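Local coordinates for ferripyochelin binding protein (Pyrococcus horikoshii, PDB 1V3W), which probably catalyses the reversible hydration of carbon dioxide as a zinc-dependent, gamma-class carbonic anhydrase built on a left-handed beta-helix, at residues 84-98 / 101-115. Residues are numbered along the deposited sequence; the frame is centred on the assembly and turned at random.
With ZN (zinc ion), chain B.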
loop_
_atom_site.group_PDB
_atom_site.type_symbol
_atom_site.label_atom_id
_atom_site.label_comp_id
_atom_site.label_asym_id
_atom_site.label_seq_id
_atom_site.Cartn_x
_atom_site.Cartn_y
_atom_site.Cartn_z
ATOM N N ALA A 84 4.769 1.772 -3.578
ATOM C CA ALA A 84 5.832 2.622 -3.080
ATOM C C ALA A 84 5.206 3.913 -2.576
ATOM O O ALA A 84 4.022 4.182 -2.806
ATOM C CB ALA A 84 6.832 2.908 -4.188
ATOM N N MET A 85 6.002 4.720 -1.891
ATOM C CA MET A 85 5.507 5.971 -1.347
ATOM C C MET A 85 6.599 7.031 -1.452
ATOM O O MET A 85 7.704 6.843 -0.947
ATOM C CB MET A 85 5.100 5.749 0.114
ATOM C CG MET A 85 4.127 6.757 0.697
ATOM S SD MET A 85 4.842 8.370 1.015
ATOM C CE MET A 85 3.593 9.436 0.269
ATOM N N VAL A 86 6.289 8.131 -2.131
ATOM C CA VAL A 86 7.244 9.226 -2.292
ATOM C C VAL A 86 6.695 10.432 -1.542
ATOM O O VAL A 86 5.587 10.896 -1.825
ATOM C CB VAL A 86 7.441 9.586 -3.783
ATOM C CG1 VAL A 86 8.436 10.731 -3.914
ATOM C CG2 VAL A 86 7.930 8.364 -4.553
ATOM N N HIS A 87 7.469 10.941 -0.589
ATOM C CA HIS A 87 7.013 12.068 0.211
ATOM C C HIS A 87 7.963 13.260 0.227
ATOM O O HIS A 87 9.041 13.194 0.816
ATOM C CB HIS A 87 6.753 11.596 1.644
ATOM C CG HIS A 87 5.776 12.450 2.386
ATOM N ND1 HIS A 87 6.078 13.723 2.815
ATOM C CD2 HIS A 87 4.481 12.235 2.720
ATOM C CE1 HIS A 87 5.010 14.259 3.379
ATOM N NE2 HIS A 87 4.027 13.377 3.333
ATOM N N GLY A 88 7.546 14.344 -0.427
ATOM C CA GLY A 88 8.335 15.567 -0.477
ATOM C C GLY A 88 9.769 15.400 -0.934
ATOM O O GLY A 88 10.677 16.036 -0.390
ATOM N N ALA A 89 9.977 14.570 -1.949
ATOM C CA ALA A 89 11.319 14.318 -2.449
ATOM C C ALA A 89 11.527 14.716 -3.899
ATOM O O ALA A 89 10.572 14.905 -4.659
ATOM C CB ALA A 89 11.662 12.843 -2.271
ATOM N N LYS A 90 12.795 14.856 -4.265
ATOM C CA LYS A 90 13.184 15.189 -5.625
ATOM C C LYS A 90 13.757 13.922 -6.240
ATOM O O LYS A 90 14.673 13.314 -5.684
ATOM C CB LYS A 90 14.232 16.305 -5.633
ATOM C CG LYS A 90 13.646 17.680 -5.379
ATOM C CD LYS A 90 14.696 18.775 -5.415
ATOM C CE LYS A 90 14.050 20.148 -5.281
ATOM N NZ LYS A 90 13.229 20.263 -4.043
ATOM N N VAL A 91 13.196 13.518 -7.374
ATOM C CA VAL A 91 13.640 12.318 -8.064
ATOM C C VAL A 91 14.081 12.713 -9.466
ATOM O O VAL A 91 13.348 13.389 -10.188
ATOM C CB VAL A 91 12.505 11.271 -8.141
ATOM C CG1 VAL A 91 12.984 10.030 -8.874
ATOM C CG2 VAL A 91 12.038 10.905 -6.734
ATOM N N GLY A 92 15.287 12.294 -9.834
ATOM C CA GLY A 92 15.832 12.620 -11.141
ATOM C C GLY A 92 15.239 11.836 -12.293
ATOM O O GLY A 92 14.108 11.358 -12.221
ATOM N N ASN A 93 16.017 11.704 -13.361
ATOM C CA ASN A 93 15.583 10.994 -14.556
ATOM C C ASN A 93 16.089 9.556 -14.591
ATOM O O ASN A 93 17.161 9.256 -14.065
ATOM C CB ASN A 93 16.071 11.739 -15.805
ATOM C CG ASN A 93 15.637 13.194 -15.824
ATOM O OD1 ASN A 93 14.482 13.510 -15.557
ATOM N ND2 ASN A 93 16.564 14.088 -16.155
ATOM N N TYR A 94 15.307 8.672 -15.207
ATOM C CA TYR A 94 15.664 7.258 -15.330
ATOM C C TYR A 94 15.899 6.644 -13.958
ATOM O O TYR A 94 16.962 6.081 -13.681
ATOM C CB TYR A 94 16.923 7.107 -16.192
ATOM C CG TYR A 94 16.816 7.805 -17.525
ATOM C CD1 TYR A 94 16.138 7.220 -18.591
ATOM C CD2 TYR A 94 17.349 9.081 -17.702
ATOM C CE1 TYR A 94 15.987 7.889 -19.801
ATOM C CE2 TYR A 94 17.200 9.762 -18.904
ATOM C CZ TYR A 94 16.516 9.160 -19.947
ATOM O OH TYR A 94 16.324 9.834 -21.125
ATOM N N VAL A 95 14.893 6.761 -13.101
ATOM C CA VAL A 95 14.972 6.226 -11.752
ATOM C C VAL A 95 13.899 5.180 -11.533
ATOM O O VAL A 95 12.738 5.392 -11.877
ATOM C CB VAL A 95 14.771 7.333 -10.694
ATOM C CG1 VAL A 95 14.791 6.731 -9.291
ATOM C CG2 VAL A 95 15.859 8.390 -10.835
ATOM N N ILE A 96 14.300 4.042 -10.978
ATOM C CA ILE A 96 13.355 2.988 -10.669
ATOM C C ILE A 96 13.174 2.983 -9.161
ATOM O O ILE A 96 14.103 2.660 -8.412
ATOM C CB ILE A 96 13.859 1.597 -11.121
ATOM C CG1 ILE A 96 13.910 1.541 -12.649
ATOM C CG2 ILE A 96 12.933 0.499 -10.586
ATOM C CD1 ILE A 96 14.406 0.225 -13.204
ATOM N N ILE A 97 11.987 3.377 -8.716
ATOM C CA ILE A 97 11.667 3.389 -7.298
ATOM C C ILE A 97 11.072 2.017 -7.014
ATOM O O ILE A 97 9.985 1.685 -7.495
ATOM C CB ILE A 97 10.651 4.508 -6.969
ATOM C CG1 ILE A 97 11.292 5.876 -7.227
ATOM C CG2 ILE A 97 10.190 4.400 -5.523
ATOM C CD1 ILE A 97 12.530 6.156 -6.389
ATOM N N GLY A 98 11.808 1.218 -6.250
ATOM C CA GLY A 98 11.376 -0.128 -5.926
ATOM C C GLY A 98 9.998 -0.325 -5.344
ATOM O O GLY A 98 9.427 0.554 -4.696
ATOM N N SER A 101 8.823 0.636 -1.688
ATOM C CA SER A 101 9.922 1.376 -1.084
ATOM C C SER A 101 9.364 2.703 -0.574
ATOM O O SER A 101 8.188 3.009 -0.786
ATOM C CB SER A 101 11.043 1.628 -2.101
ATOM O OG SER A 101 10.616 2.469 -3.159
ATOM N N VAL A 102 10.204 3.482 0.102
ATOM C CA VAL A 102 9.791 4.770 0.646
ATOM C C VAL A 102 10.886 5.804 0.413
ATOM O O VAL A 102 12.058 5.536 0.664
ATOM C CB VAL A 102 9.531 4.684 2.170
ATOM C CG1 VAL A 102 9.054 6.028 2.699
ATOM C CG2 VAL A 102 8.515 3.589 2.467
ATOM N N ILE A 103 10.498 6.975 -0.081
ATOM C CA ILE A 103 11.442 8.063 -0.319
ATOM C C ILE A 103 10.930 9.207 0.540
ATOM O O ILE A 103 9.825 9.699 0.325
ATOM C CB ILE A 103 11.449 8.498 -1.793
ATOM C CG1 ILE A 103 11.613 7.272 -2.700
ATOM C CG2 ILE A 103 12.573 9.502 -2.029
ATOM C CD1 ILE A 103 12.869 6.462 -2.445
ATOM N N LEU A 104 11.729 9.626 1.516
ATOM C CA LEU A 104 11.299 10.675 2.428
ATOM C C LEU A 104 11.674 12.112 2.064
ATOM O O LEU A 104 12.447 12.366 1.137
ATOM C CB LEU A 104 11.758 10.323 3.847
ATOM C CG LEU A 104 11.149 8.992 4.316
ATOM C CD1 LEU A 104 11.734 8.570 5.654
ATOM C CD2 LEU A 104 9.635 9.138 4.411
ATOM N N ASP A 105 11.101 13.043 2.820
ATOM C CA ASP A 105 11.261 14.477 2.613
ATOM C C ASP A 105 12.678 15.017 2.521
ATOM O O ASP A 105 13.535 14.713 3.350
ATOM C CB ASP A 105 10.500 15.219 3.710
ATOM C CG ASP A 105 9.065 14.747 3.834
ATOM O OD1 ASP A 105 8.180 15.340 3.183
ATOM O OD2 ASP A 105 8.828 13.766 4.571
ATOM N N GLY A 106 12.905 15.835 1.500
ATOM C CA GLY A 106 14.212 16.432 1.305
ATOM C C GLY A 106 15.209 15.551 0.584
ATOM O O GLY A 106 16.298 16.006 0.235
ATOM N N ALA A 107 14.856 14.290 0.363
ATOM C CA ALA A 107 15.761 13.387 -0.334
ATOM C C ALA A 107 15.939 13.860 -1.772
ATOM O O ALA A 107 15.023 14.438 -2.363
ATOM C CB ALA A 107 15.210 11.967 -0.315
ATOM N N LYS A 108 17.126 13.624 -2.319
ATOM C CA LYS A 108 17.444 14.006 -3.689
ATOM C C LYS A 108 18.009 12.766 -4.366
ATOM O O LYS A 108 19.133 12.354 -4.081
ATOM C CB LYS A 108 18.493 15.128 -3.711
ATOM C CG LYS A 108 18.604 15.860 -5.052
ATOM C CD LYS A 108 19.949 16.569 -5.225
ATOM C CE LYS A 108 20.033 17.265 -6.579
ATOM N NZ LYS A 108 19.186 16.586 -7.599
ATOM N N ILE A 109 17.220 12.154 -5.243
ATOM C CA ILE A 109 17.658 10.958 -5.950
ATOM C C ILE A 109 18.232 11.358 -7.302
ATOM O O ILE A 109 17.564 12.025 -8.094
ATOM C CB ILE A 109 16.487 9.979 -6.187
ATOM C CG1 ILE A 109 15.709 9.758 -4.884
ATOM C CG2 ILE A 109 17.022 8.654 -6.705
ATOM C CD1 ILE A 109 16.547 9.211 -3.747
ATOM N N GLY A 110 19.472 10.954 -7.559
ATOM C CA GLY A 110 20.115 11.281 -8.820
ATOM C C GLY A 110 19.532 10.539 -10.009
ATOM O O GLY A 110 18.522 9.847 -9.889
ATOM N N ASP A 111 20.176 10.684 -11.163
ATOM C CA ASP A 111 19.714 10.031 -12.382
ATOM C C ASP A 111 20.283 8.626 -12.517
ATOM O O ASP A 111 21.371 8.336 -12.016
ATOM C CB ASP A 111 20.109 10.859 -13.606
ATOM C CG ASP A 111 19.757 12.323 -13.460
ATOM O OD1 ASP A 111 18.645 12.630 -12.978
ATOM O OD2 ASP A 111 20.594 13.169 -13.835
ATOM N N HIS A 112 19.542 7.759 -13.203
ATOM C CA HIS A 112 19.960 6.377 -13.406
ATOM C C HIS A 112 20.240 5.716 -12.064
ATOM O O HIS A 112 21.354 5.266 -11.785
ATOM C CB HIS A 112 21.202 6.324 -14.296
ATOM C CG HIS A 112 20.936 6.709 -15.718
ATOM N ND1 HIS A 112 20.115 5.976 -16.547
ATOM C CD2 HIS A 112 21.381 7.753 -16.458
ATOM C CE1 HIS A 112 20.067 6.549 -17.736
ATOM N NE2 HIS A 112 20.826 7.629 -17.709
ATOM N N VAL A 113 19.204 5.668 -11.237
ATOM C CA VAL A 113 19.288 5.074 -9.913
ATOM C C VAL A 113 18.204 4.022 -9.746
ATOM O O VAL A 113 17.110 4.144 -10.296
ATOM C CB VAL A 113 19.103 6.150 -8.810
ATOM C CG1 VAL A 113 18.884 5.490 -7.449
ATOM C CG2 VAL A 113 20.322 7.054 -8.765
ATOM N N ILE A 114 18.523 2.971 -9.005
ATOM C CA ILE A 114 17.546 1.935 -8.721
ATOM C C ILE A 114 17.460 1.831 -7.213
ATOM O O ILE A 114 18.472 1.647 -6.537
ATOM C CB ILE A 114 17.951 0.558 -9.293
ATOM C CG1 ILE A 114 17.906 0.601 -10.822
ATOM C CG2 ILE A 114 16.999 -0.526 -8.779
ATOM C CD1 ILE A 114 18.312 -0.700 -11.486
ATOM N N ILE A 115 16.252 2.005 -6.689
ATOM C CA ILE A 115 16.009 1.888 -5.261
ATOM C C ILE A 115 15.403 0.498 -5.108
ATOM O O ILE A 115 14.396 0.180 -5.742
ATOM C CB ILE A 115 14.996 2.942 -4.766
ATOM C CG1 ILE A 115 15.492 4.356 -5.099
ATOM C CG2 ILE A 115 14.774 2.780 -3.268
ATOM C CD1 ILE A 115 16.812 4.734 -4.452
HETATM ZN ZN ZN B . 2.129 13.177 3.972
HETATM O O HOH W 1 1.255 13.411 5.559
#
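Asp-105 meets the imidazole of His-87 at its edge: ND1 donates to Asp-105 OD1 at 2.7 Å, with the oxygen lying in the ring plane. The carboxylate is turned 65° from that plane and receives the bond on its syn side. With CG of His-87 anti to the backbone N (chi1 -156°), the ring leaves the coil so that NE2 binds zinc at 2.0 Å while ND1 faces the acid, an example of a second-shell carboxylate positioning a metal ligand. Ser-67 also bonds to OD1, His-65 shares the metal, and His-82 of a neighbouring subunit completes the protein ligands, placing the site at a subunit interface. Replacing Asp-105 by an alanine would probably leave His-87 ND1 without its acceptor and the imidazole less firmly fixed in its rotation at the zinc.

At another corner, Tyr-94 and His-112 form an offset pair with little overlap, their planes 10° apart and both side chains extending in the same direction; His-112 CE1 comes 3.5 Å from Tyr-94 CG, and Tyr-94 CD2 lies over one imidazole face. Tyr-77 stacks on Tyr-94 and Tyr-130 on His-112, extending the row both ways, while His-112 ND1 bonds to Thr-152.

Beside it, Asp-111 OD1 accepts the Asn-93 backbone N at 2.8 Å. Inside the coils, Val-95 CG1 meets Ile-109 CG2 at 3.9 Å, while Ala-89 CB presses tightly on Ile-103 CG2.

These are two successive coils of the left-handed beta-helix, joined by backbone hydrogen bonds between parallel strands on all three faces; the axes of 95-97 and 113-115 lie 4.8 Å apart. Strand 63-65 continues the stack before Val-86, Val-121 of strand 120-121 packs on Ile-103, Ile-109 and Ile-115, and helix 146-169 packs outside against Tyr-94 and Ile-96.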